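Local atomic coordinates of ARO (armadillo repeats only protein) (Plasmodium falciparum Santa Lucia, PDB entry 5EWP), a protein that probably serves as a protein-binding armadillo-repeat scaffold in the translocation of rhoptries and their attachment to the apical pole of the malaria parasite. Residues T151-F156 with L201-L206; Y132-M137 with K164-L169; L158-K163 with P213-A218. All coordinates share one frame; numbering follows the deposited sequence.

Interaction 1: residues T151-F156 with L201-L206; sequences TCRNIF and LEDFIL
Where R153 and F156 meet D203 and F204, the two helical segments run nearly parallel, their axes 10.1 Å apart at closest approach and 18° from alignment. The gap is spanned by one polar and one aromatic pair. R153 supplies the polar bridge: its CG lies anti to the backbone N, and a bend at chi2 turns the guanidinium toward the neighbouring helix. There R153 NE donates to D203 OD2 over 2.8 Å, as part of a salt bridge. The oxygen is approached on its anti side, with the donor somewhat out of the carboxylate plane, and the guanidinium and carboxylate planes are 49° apart. A weak second bond runs from R153 NH2 to D203 OD2 at 3.2 Å, so one oxygen takes both donors. The group is steadied further from its own helix, since R153 NH1 reaches N154 OD1 at 2.9 Å and keeps it in the guanidinium plane. Near-parallel, side-by-side packing of this sort, between helices 142-156 and 192-205, is consistent with the side-by-side helix stacking of an armadillo solenoid. Beside the salt bridge, the F156 and F204 rings form a T-shaped pair, centroids 5.6 Å apart and planes at 87°. F204 presents its edge, with CD1 over the centre of one F156 face; R153 CA lies over the opposite face. F156 CE1 also packs against F204 CB at 3.9 Å. Outside the two segments, F166 of helix 160-168 meets the F156 ring and also touches F204.

Interaction 2: residues Y132-M137 with K164-L169; sequences YLISGM and KEFLKL
The first torsions of I134 and F166 bring them together: I134 holds CG1 anti to its carbonyl carbon (chi1 -71°), sending the CG1-CD1 arm across the gap, while F166 places CG anti to the backbone N (chi1 -179°), which swings the end of the ring nearer to I134 than its CB direction alone would suggest. The isoleucine arm meets the ring obliquely, CG1 3.7 Å from F166 CE1 and CD1 3.7 Å from F166 CD1. Its terminal methyl has a second neighbour, for I134 CD1 is 3.6 Å from L169 CB, the two side chains crossing at about a right angle. One methyl is thus wedged between an aromatic ring and an aliphatic side chain. M137 completes the group. Its chain is bent at chi3, which turns the terminal methyl to the ring edge, where M137 CE meets F166 CE1 at 3.9 Å, near the ring plane. The side-chain contacts between the segments are apolar, so van der Waals packing of mostly buried side chains makes the join, as expected for the interior of an armadillo-type helical array. The contact joins helices 130-136 and 160-168, with other helices packed round it: C152 of helix 142-156 packs on both L133 and F166, while helix 171-177 contributes Q174 against I134 and M137, and I172 and L175 against F166.

Interaction 3: residues L158-K163 with P213-A218; sequences LDKKYK and PEFLEA
F215 projects toward helix 160-168 and puts the outer end of its ring between two lysine side chains, K160 and K163, which meet it with their methylene groups. The K163 and F215 side chains cross at about a right angle. K163 CB is 3.6 Å from F215 CZ, and farther along the chain K163 CD lies 3.5 Å from F215 CE2. The lysine, with CG anti to the carbonyl carbon (chi1 -70°) and the rest of the chain extended, passes the ring and carries its amino group beyond it. K160 comes in obliquely, touching with the root of its chain: K160 CG is 3.8 Å from F215 CZ. Fully stretched from there, K160 runs on toward E214, and K160 NZ ends 4.3 Å from E214 OE1, too far for a salt bridge. These lysines sit in the first turn of helix 160-168, whose N-cap is D159; D159 OD1 accepts from K161 N at 2.8 Å. The contact thus joins the start of one armadillo helix to the start of helix 213-220, which follows a short two-stranded hairpin. Beyond the ring, K163 NZ is hydrogen-bonded to the backbone oxygens of D203, F204 and L206, at the end of helix 192-205. The chemistry therefore divides each lysine in two: its aliphatic part serves as a hydrophobic surface for F215, while the charge is delivered elsewhere, at K163 to backbone carbonyls that probably stabilise the ammonium and at K160 to a loose attraction with E214.

The three contacts form one continuous patch, with helix 160-168 taking part in interactions 2 and 3 and bordering interaction 1. Interactions 1 and 2, whose centres are 11 Å apart, join through F156 CE2 and F166 CE2 at 3.7 Å and through C152 SG and L133 CB at 3.6 Å. Interaction 3 is centred 9 Å from interaction 1, and K163 ties them: its NZ lies 2.8 Å from L206 O and 3.1 Å from F204 O. Aromatic rings mark the route, F166 with F156 and F204 with F215. Along the chain the segments of all three alternate, consistent with helices of a solenoid packing on others further along the chain.

Interaction 1: residues T151-F156 with L201-L206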
loop_
_atom_site.group_PDB
_atom_site.type_symbol
_atom_site.label_atom_id
_atom_site.label_comp_id
_atom_site.label_asym_id
_atom_site.label_seq_id
_atom_site.Cartn_x
_atom_site.Cartn_y
_atom_site.Cartn_z
ATOM N N THR A 151 0.380 -1.598 -3.352
ATOM C CA THR A 151 0.541 -2.893 -2.695
ATOM C C THR A 151 -0.427 -3.920 -3.271
ATOM O O THR A 151 -0.054 -5.068 -3.533
ATOM C CB THR A 151 0.342 -2.753 -1.172
ATOM O OG1 THR A 151 1.190 -1.698 -0.726
ATOM C CG2 THR A 151 0.758 -4.029 -0.451
ATOM N N CYS A 152 -1.671 -3.504 -3.475
ATOM C CA CYS A 152 -2.645 -4.371 -4.155
ATOM C C CYS A 152 -2.124 -4.846 -5.495
ATOM O O CYS A 152 -2.234 -6.026 -5.828
ATOM C CB CYS A 152 -3.967 -3.658 -4.377
ATOM S SG CYS A 152 -4.904 -3.461 -2.848
ATOM N N ARG A 153 -1.584 -3.917 -6.278
ATOM C CA ARG A 153 -1.078 -4.265 -7.604
ATOM C C ARG A 153 0.107 -5.214 -7.501
ATOM O O ARG A 153 0.202 -6.189 -8.263
ATOM C CB ARG A 153 -0.694 -3.013 -8.385
ATOM C CG ARG A 153 -0.016 -3.293 -9.743
ATOM C CD ARG A 153 1.500 -3.282 -9.622
ATOM N NE ARG A 153 2.149 -3.683 -10.870
ATOM C CZ ARG A 153 3.404 -4.104 -10.946
ATOM N NH1 ARG A 153 4.135 -4.191 -9.848
ATOM N NH2 ARG A 153 3.928 -4.440 -12.118
ATOM N N ASN A 154 1.015 -4.927 -6.570
ATOM C CA ASN A 154 2.202 -5.780 -6.420
ATOM C C ASN A 154 1.804 -7.206 -6.084
ATOM O O ASN A 154 2.466 -8.168 -6.507
ATOM C CB ASN A 154 3.158 -5.205 -5.363
ATOM C CG ASN A 154 3.865 -3.927 -5.845
ATOM O OD1 ASN A 154 3.849 -3.610 -7.030
ATOM N ND2 ASN A 154 4.504 -3.213 -4.926
ATOM N N ILE A 155 0.706 -7.348 -5.350
ATOM C CA ILE A 155 0.148 -8.665 -5.055
ATOM C C ILE A 155 -0.584 -9.263 -6.258
ATOM O O ILE A 155 -0.279 -10.397 -6.647
ATOM C CB ILE A 155 -0.824 -8.606 -3.845
ATOM C CG1 ILE A 155 -0.038 -8.278 -2.573
ATOM C CG2 ILE A 155 -1.574 -9.918 -3.663
ATOM C CD1 ILE A 155 -0.925 -7.733 -1.427
ATOM N N PHE A 156 -1.540 -8.544 -6.859
ATOM C CA PHE A 156 -2.426 -9.259 -7.785
ATOM C C PHE A 156 -1.770 -9.582 -9.127
ATOM O O PHE A 156 -2.249 -10.466 -9.829
ATOM C CB PHE A 156 -3.797 -8.543 -8.002
ATOM C CG PHE A 156 -3.762 -7.178 -8.689
ATOM C CD1 PHE A 156 -3.237 -6.997 -9.960
ATOM C CD2 PHE A 156 -4.388 -6.088 -8.083
ATOM C CE1 PHE A 156 -3.270 -5.751 -10.580
ATOM C CE2 PHE A 156 -4.427 -4.852 -8.696
ATOM C CZ PHE A 156 -3.877 -4.673 -9.936
ATOM N N LEU A 201 -4.452 -0.570 -13.570
ATOM C CA LEU A 201 -5.545 -1.159 -14.328
ATOM C C LEU A 201 -5.031 -1.974 -15.515
ATOM O O LEU A 201 -5.521 -3.070 -15.775
ATOM C CB LEU A 201 -6.505 -0.066 -14.799
ATOM C CG LEU A 201 -7.339 0.542 -13.667
ATOM C CD1 LEU A 201 -8.015 1.841 -14.119
ATOM C CD2 LEU A 201 -8.367 -0.468 -13.158
ATOM N N GLU A 202 -4.027 -1.451 -16.209
ATOM C CA GLU A 202 -3.398 -2.201 -17.285
ATOM C C GLU A 202 -2.810 -3.512 -16.764
ATOM O O GLU A 202 -2.976 -4.565 -17.391
ATOM C CB GLU A 202 -2.310 -1.365 -17.963
ATOM C CG GLU A 202 -2.847 -0.213 -18.797
ATOM C CD GLU A 202 -1.753 0.531 -19.542
ATOM O OE1 GLU A 202 -0.630 0.636 -19.002
ATOM O OE2 GLU A 202 -2.017 1.014 -20.666
ATOM N N ASP A 203 -2.133 -3.450 -15.616
ATOM C CA ASP A 203 -1.511 -4.638 -15.038
ATOM C C ASP A 203 -2.532 -5.676 -14.602
ATOM O O ASP A 203 -2.242 -6.876 -14.576
ATOM C CB ASP A 203 -0.611 -4.245 -13.859
ATOM C CG ASP A 203 0.641 -3.515 -14.317
ATOM O OD1 ASP A 203 0.883 -3.477 -15.548
ATOM O OD2 ASP A 203 1.392 -2.998 -13.469
ATOM N N PHE A 204 -3.723 -5.209 -14.258
ATOM C CA PHE A 204 -4.840 -6.089 -13.948
ATOM C C PHE A 204 -5.331 -6.793 -15.216
ATOM O O PHE A 204 -5.569 -7.996 -15.218
ATOM C CB PHE A 204 -5.993 -5.293 -13.319
ATOM C CG PHE A 204 -7.168 -6.135 -12.911
ATOM C CD1 PHE A 204 -7.151 -6.833 -11.717
ATOM C CD2 PHE A 204 -8.297 -6.209 -13.709
ATOM C CE1 PHE A 204 -8.235 -7.615 -11.325
ATOM C CE2 PHE A 204 -9.390 -6.971 -13.326
ATOM C CZ PHE A 204 -9.363 -7.683 -12.134
ATOM N N ILE A 205 -5.489 -6.026 -16.288
ATOM C CA ILE A 205 -6.063 -6.555 -17.525
ATOM C C ILE A 205 -5.109 -7.539 -18.190
ATOM O O ILE A 205 -5.543 -8.547 -18.745
ATOM C CB ILE A 205 -6.406 -5.419 -18.516
ATOM C CG1 ILE A 205 -7.546 -4.554 -17.966
ATOM C CG2 ILE A 205 -6.774 -5.977 -19.905
ATOM C CD1 ILE A 205 -7.645 -3.197 -18.625
ATOM N N LEU A 206 -3.813 -7.251 -18.115
ATOM C CA LEU A 206 -2.811 -8.020 -18.846
ATOM C C LEU A 206 -2.152 -9.111 -18.010
ATOM O O LEU A 206 -1.846 -8.912 -16.833
ATOM C CB LEU A 206 -1.732 -7.084 -19.390
ATOM C CG LEU A 206 -2.256 -5.958 -20.280
ATOM C CD1 LEU A 206 -1.160 -4.945 -20.589
ATOM C CD2 LEU A 206 -2.860 -6.539 -21.559
#

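Interaction 2: residues Y132-M137 with K164-L169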
loop_
_atom_site.group_PDB
_atom_site.type_symbol
_atom_site.label_atom_id
_atom_site.label_comp_id
_atom_site.label_asym_id
_atom_site.label_seq_id
_atom_site.Cartn_x
_atom_site.Cartn_y
_atom_site.Cartn_z
ATOM N N TYR A 132 -8.326 -5.169 3.497
ATOM C CA TYR A 132 -7.888 -3.990 4.249
ATOM C C TYR A 132 -7.221 -2.991 3.318
ATOM O O TYR A 132 -7.450 -1.791 3.410
ATOM C CB TYR A 132 -6.928 -4.388 5.371
ATOM C CG TYR A 132 -7.556 -5.347 6.340
ATOM C CD1 TYR A 132 -8.433 -4.899 7.316
ATOM C CD2 TYR A 132 -7.313 -6.717 6.247
ATOM C CE1 TYR A 132 -9.032 -5.783 8.197
ATOM C CE2 TYR A 132 -7.909 -7.608 7.125
ATOM C CZ TYR A 132 -8.767 -7.129 8.101
ATOM O OH TYR A 132 -9.366 -7.999 8.979
ATOM N N LEU A 133 -6.390 -3.491 2.409
ATOM C CA LEU A 133 -5.703 -2.604 1.483
ATOM C C LEU A 133 -6.687 -1.959 0.510
ATOM O O LEU A 133 -6.524 -0.796 0.132
ATOM C CB LEU A 133 -4.625 -3.369 0.733
ATOM C CG LEU A 133 -3.480 -3.911 1.595
ATOM C CD1 LEU A 133 -2.640 -4.863 0.765
ATOM C CD2 LEU A 133 -2.628 -2.783 2.139
ATOM N N ILE A 134 -7.705 -2.714 0.092
ATOM C CA ILE A 134 -8.718 -2.166 -0.799
ATOM C C ILE A 134 -9.529 -1.090 -0.089
ATOM O O ILE A 134 -9.821 -0.034 -0.658
ATOM C CB ILE A 134 -9.660 -3.268 -1.336
ATOM C CG1 ILE A 134 -8.902 -4.142 -2.333
ATOM C CG2 ILE A 134 -10.879 -2.657 -2.024
ATOM C CD1 ILE A 134 -9.640 -5.425 -2.737
ATOM N N SER A 135 -9.870 -1.351 1.169
ATOM C CA SER A 135 -10.569 -0.358 1.971
ATOM C C SER A 135 -9.728 0.922 2.080
ATOM O O SER A 135 -10.259 2.041 2.028
ATOM C CB SER A 135 -10.881 -0.934 3.358
ATOM O OG SER A 135 -11.725 -0.073 4.097
ATOM N N GLY A 136 -8.415 0.743 2.206
ATOM C CA GLY A 136 -7.475 1.847 2.328
ATOM C C GLY A 136 -7.401 2.761 1.115
ATOM O O GLY A 136 -7.044 3.930 1.230
ATOM N N MET A 137 -7.731 2.239 -0.062
ATOM C CA MET A 137 -7.756 3.075 -1.261
ATOM C C MET A 137 -8.859 4.133 -1.193
ATOM O O MET A 137 -8.920 5.029 -2.033
ATOM C CB MET A 137 -7.941 2.215 -2.523
ATOM C CG MET A 137 -6.671 1.516 -2.980
ATOM S SD MET A 137 -6.939 0.714 -4.574
ATOM C CE MET A 137 -7.745 -0.773 -4.018
ATOM N N LYS A 164 -8.749 -12.280 -9.456
ATOM C CA LYS A 164 -10.152 -12.656 -9.242
ATOM C C LYS A 164 -10.656 -12.224 -7.873
ATOM O O LYS A 164 -11.771 -11.697 -7.746
ATOM C CB LYS A 164 -10.346 -14.167 -9.399
ATOM C CG LYS A 164 -10.651 -14.599 -10.819
ATOM C CD LYS A 164 -10.491 -16.101 -10.991
ATOM C CE LYS A 164 -10.735 -16.515 -12.435
ATOM N NZ LYS A 164 -10.885 -17.988 -12.576
ATOM N N GLU A 165 -9.841 -12.461 -6.847
ATOM C CA GLU A 165 -10.199 -12.099 -5.485
ATOM C C GLU A 165 -10.268 -10.572 -5.345
ATOM O O GLU A 165 -11.209 -10.033 -4.743
ATOM C CB GLU A 165 -9.199 -12.715 -4.500
ATOM C CG GLU A 165 -9.359 -12.297 -3.037
ATOM C CD GLU A 165 -10.547 -12.945 -2.323
ATOM O OE1 GLU A 165 -11.369 -13.610 -2.980
ATOM O OE2 GLU A 165 -10.648 -12.788 -1.087
ATOM N N PHE A 166 -9.282 -9.882 -5.915
ATOM C CA PHE A 166 -9.268 -8.422 -5.927
ATOM C C PHE A 166 -10.567 -7.866 -6.532
ATOM O O PHE A 166 -11.218 -6.973 -5.963
ATOM C CB PHE A 166 -8.037 -7.931 -6.702
ATOM C CG PHE A 166 -7.899 -6.423 -6.769
ATOM C CD1 PHE A 166 -7.466 -5.694 -5.659
ATOM C CD2 PHE A 166 -8.163 -5.744 -7.944
ATOM C CE1 PHE A 166 -7.325 -4.307 -5.731
ATOM C CE2 PHE A 166 -8.016 -4.367 -8.032
ATOM C CZ PHE A 166 -7.598 -3.643 -6.917
ATOM N N LEU A 167 -10.973 -8.433 -7.663
ATOM C CA LEU A 167 -12.211 -8.023 -8.331
ATOM C C LEU A 167 -13.442 -8.294 -7.470
ATOM O O LEU A 167 -14.325 -7.443 -7.336
ATOM C CB LEU A 167 -12.316 -8.740 -9.679
ATOM C CG LEU A 167 -13.568 -8.529 -10.531
ATOM C CD1 LEU A 167 -13.727 -7.069 -10.880
ATOM C CD2 LEU A 167 -13.468 -9.387 -11.785
ATOM N N LYS A 168 -13.484 -9.480 -6.877
ATOM C CA LYS A 168 -14.592 -9.895 -6.029
ATOM C C LYS A 168 -14.772 -8.973 -4.826
ATOM O O LYS A 168 -15.890 -8.713 -4.395
ATOM C CB LYS A 168 -14.370 -11.337 -5.574
ATOM C CG LYS A 168 -15.423 -11.918 -4.658
ATOM C CD LYS A 168 -14.872 -13.154 -3.980
ATOM C CE LYS A 168 -15.968 -14.123 -3.595
ATOM N NZ LYS A 168 -16.938 -13.477 -2.683
ATOM N N LEU A 169 -13.658 -8.474 -4.300
ATOM C CA LEU A 169 -13.663 -7.650 -3.102
ATOM C C LEU A 169 -13.929 -6.173 -3.377
ATOM O O LEU A 169 -13.940 -5.353 -2.451
ATOM C CB LEU A 169 -12.331 -7.795 -2.368
ATOM C CG LEU A 169 -12.051 -9.170 -1.775
ATOM C CD1 LEU A 169 -10.600 -9.260 -1.308
ATOM C CD2 LEU A 169 -13.011 -9.439 -0.623
#

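Interaction 3: residues L158-K163 with P213-A218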
loop_
_atom_site.group_PDB
_atom_site.type_symbol
_atom_site.label_atom_id
_atom_site.label_comp_id
_atom_site.label_asym_id
_atom_site.label_seq_id
_atom_site.Cartn_x
_atom_site.Cartn_y
_atom_site.Cartn_z
ATOM N N LEU A 158 0.746 -11.251 -9.612
ATOM C CA LEU A 158 1.454 -12.528 -9.513
ATOM C C LEU A 158 0.607 -13.756 -9.862
ATOM O O LEU A 158 1.150 -14.805 -10.233
ATOM C CB LEU A 158 2.020 -12.681 -8.101
ATOM C CG LEU A 158 3.111 -11.679 -7.725
ATOM C CD1 LEU A 158 3.536 -11.940 -6.289
ATOM C CD2 LEU A 158 4.307 -11.781 -8.670
ATOM N N ASP A 159 -0.714 -13.631 -9.793
ATOM C CA ASP A 159 -1.581 -14.800 -9.942
ATOM C C ASP A 159 -2.993 -14.411 -10.379
ATOM O O ASP A 159 -3.598 -13.491 -9.832
ATOM C CB ASP A 159 -1.619 -15.568 -8.622
ATOM C CG ASP A 159 -2.166 -16.971 -8.752
ATOM O OD1 ASP A 159 -3.207 -17.186 -9.405
ATOM O OD2 ASP A 159 -1.536 -17.876 -8.165
ATOM N N LYS A 160 -3.514 -15.111 -11.377
ATOM C CA LYS A 160 -4.875 -14.852 -11.833
ATOM C C LYS A 160 -5.902 -14.976 -10.707
ATOM O O LYS A 160 -6.899 -14.235 -10.674
ATOM C CB LYS A 160 -5.242 -15.800 -12.978
ATOM C CG LYS A 160 -6.631 -15.546 -13.521
ATOM C CD LYS A 160 -6.970 -16.482 -14.678
ATOM C CE LYS A 160 -8.368 -16.186 -15.194
ATOM N NZ LYS A 160 -8.704 -16.948 -16.423
ATOM N N LYS A 161 -5.676 -15.913 -9.786
ATOM C CA LYS A 161 -6.596 -16.074 -8.663
ATOM C C LYS A 161 -6.583 -14.851 -7.755
ATOM O O LYS A 161 -7.605 -14.513 -7.148
ATOM C CB LYS A 161 -6.265 -17.326 -7.853
ATOM C CG LYS A 161 -6.541 -18.621 -8.609
ATOM C CD LYS A 161 -6.050 -19.823 -7.829
ATOM C CE LYS A 161 -6.770 -21.088 -8.260
ATOM N NZ LYS A 161 -8.216 -21.033 -7.888
ATOM N N TYR A 162 -5.436 -14.180 -7.673
ATOM C CA TYR A 162 -5.337 -12.978 -6.827
ATOM C C TYR A 162 -6.144 -11.844 -7.458
ATOM O O TYR A 162 -6.829 -11.086 -6.758
ATOM C CB TYR A 162 -3.886 -12.539 -6.631
ATOM C CG TYR A 162 -2.989 -13.543 -5.941
ATOM C CD1 TYR A 162 -3.488 -14.741 -5.427
ATOM C CD2 TYR A 162 -1.631 -13.280 -5.795
ATOM C CE1 TYR A 162 -2.630 -15.674 -4.799
ATOM C CE2 TYR A 162 -0.777 -14.187 -5.172
ATOM C CZ TYR A 162 -1.280 -15.372 -4.676
ATOM O OH TYR A 162 -0.403 -16.245 -4.069
ATOM N N LYS A 163 -6.065 -11.739 -8.784
ATOM C CA LYS A 163 -6.853 -10.756 -9.529
ATOM C C LYS A 163 -8.347 -11.014 -9.369
ATOM O O LYS A 163 -9.128 -10.072 -9.210
ATOM C CB LYS A 163 -6.475 -10.760 -11.011
ATOM C CG LYS A 163 -5.094 -10.190 -11.299
ATOM C CD LYS A 163 -4.747 -10.313 -12.766
ATOM C CE LYS A 163 -3.426 -9.646 -13.094
ATOM N NZ LYS A 163 -3.160 -9.768 -14.565
ATOM N N PRO A 213 -9.538 -11.572 -21.238
ATOM C CA PRO A 213 -10.902 -11.145 -21.575
ATOM C C PRO A 213 -11.793 -10.868 -20.369
ATOM O O PRO A 213 -12.458 -9.832 -20.355
ATOM C CB PRO A 213 -11.445 -12.323 -22.389
ATOM C CG PRO A 213 -10.229 -12.902 -23.037
ATOM C CD PRO A 213 -9.131 -12.764 -22.007
ATOM N N GLU A 214 -11.810 -11.772 -19.391
ATOM C CA GLU A 214 -12.589 -11.578 -18.166
ATOM C C GLU A 214 -12.297 -10.248 -17.477
ATOM O O GLU A 214 -13.213 -9.564 -17.004
ATOM C CB GLU A 214 -12.327 -12.707 -17.169
ATOM C CG GLU A 214 -13.202 -12.618 -15.922
ATOM C CD GLU A 214 -12.906 -13.711 -14.909
ATOM O OE1 GLU A 214 -12.200 -14.683 -15.265
ATOM O OE2 GLU A 214 -13.377 -13.592 -13.753
ATOM N N PHE A 215 -11.013 -9.916 -17.389
ATOM C CA PHE A 215 -10.566 -8.736 -16.650
ATOM C C PHE A 215 -10.720 -7.498 -17.519
ATOM O O PHE A 215 -10.985 -6.406 -17.016
ATOM C CB PHE A 215 -9.115 -8.906 -16.176
ATOM C CG PHE A 215 -8.918 -10.073 -15.243
ATOM C CD1 PHE A 215 -9.959 -10.521 -14.444
ATOM C CD2 PHE A 215 -7.697 -10.716 -15.169
ATOM C CE1 PHE A 215 -9.785 -11.602 -13.585
ATOM C CE2 PHE A 215 -7.513 -11.799 -14.327
ATOM C CZ PHE A 215 -8.557 -12.246 -13.535
ATOM N N LEU A 216 -10.580 -7.672 -18.830
ATOM C CA LEU A 216 -10.905 -6.585 -19.750
ATOM C C LEU A 216 -12.352 -6.151 -19.534
ATOM O O LEU A 216 -12.647 -4.962 -19.413
ATOM C CB LEU A 216 -10.692 -7.001 -21.206
ATOM C CG LEU A 216 -11.015 -5.879 -22.198
ATOM C CD1 LEU A 216 -9.964 -4.775 -22.128
ATOM C CD2 LEU A 216 -11.130 -6.431 -23.610
ATOM N N GLU A 217 -13.247 -7.128 -19.429
ATOM C CA GLU A 217 -14.667 -6.844 -19.270
ATOM C C GLU A 217 -14.949 -6.226 -17.907
ATOM O O GLU A 217 -15.816 -5.360 -17.772
ATOM C CB GLU A 217 -15.495 -8.116 -19.444
ATOM N N ALA A 218 -14.214 -6.675 -16.895
ATOM C CA ALA A 218 -14.361 -6.123 -15.550
ATOM C C ALA A 218 -14.087 -4.626 -15.543
ATOM O O ALA A 218 -14.839 -3.844 -14.948
ATOM C CB ALA A 218 -13.433 -6.838 -14.575
#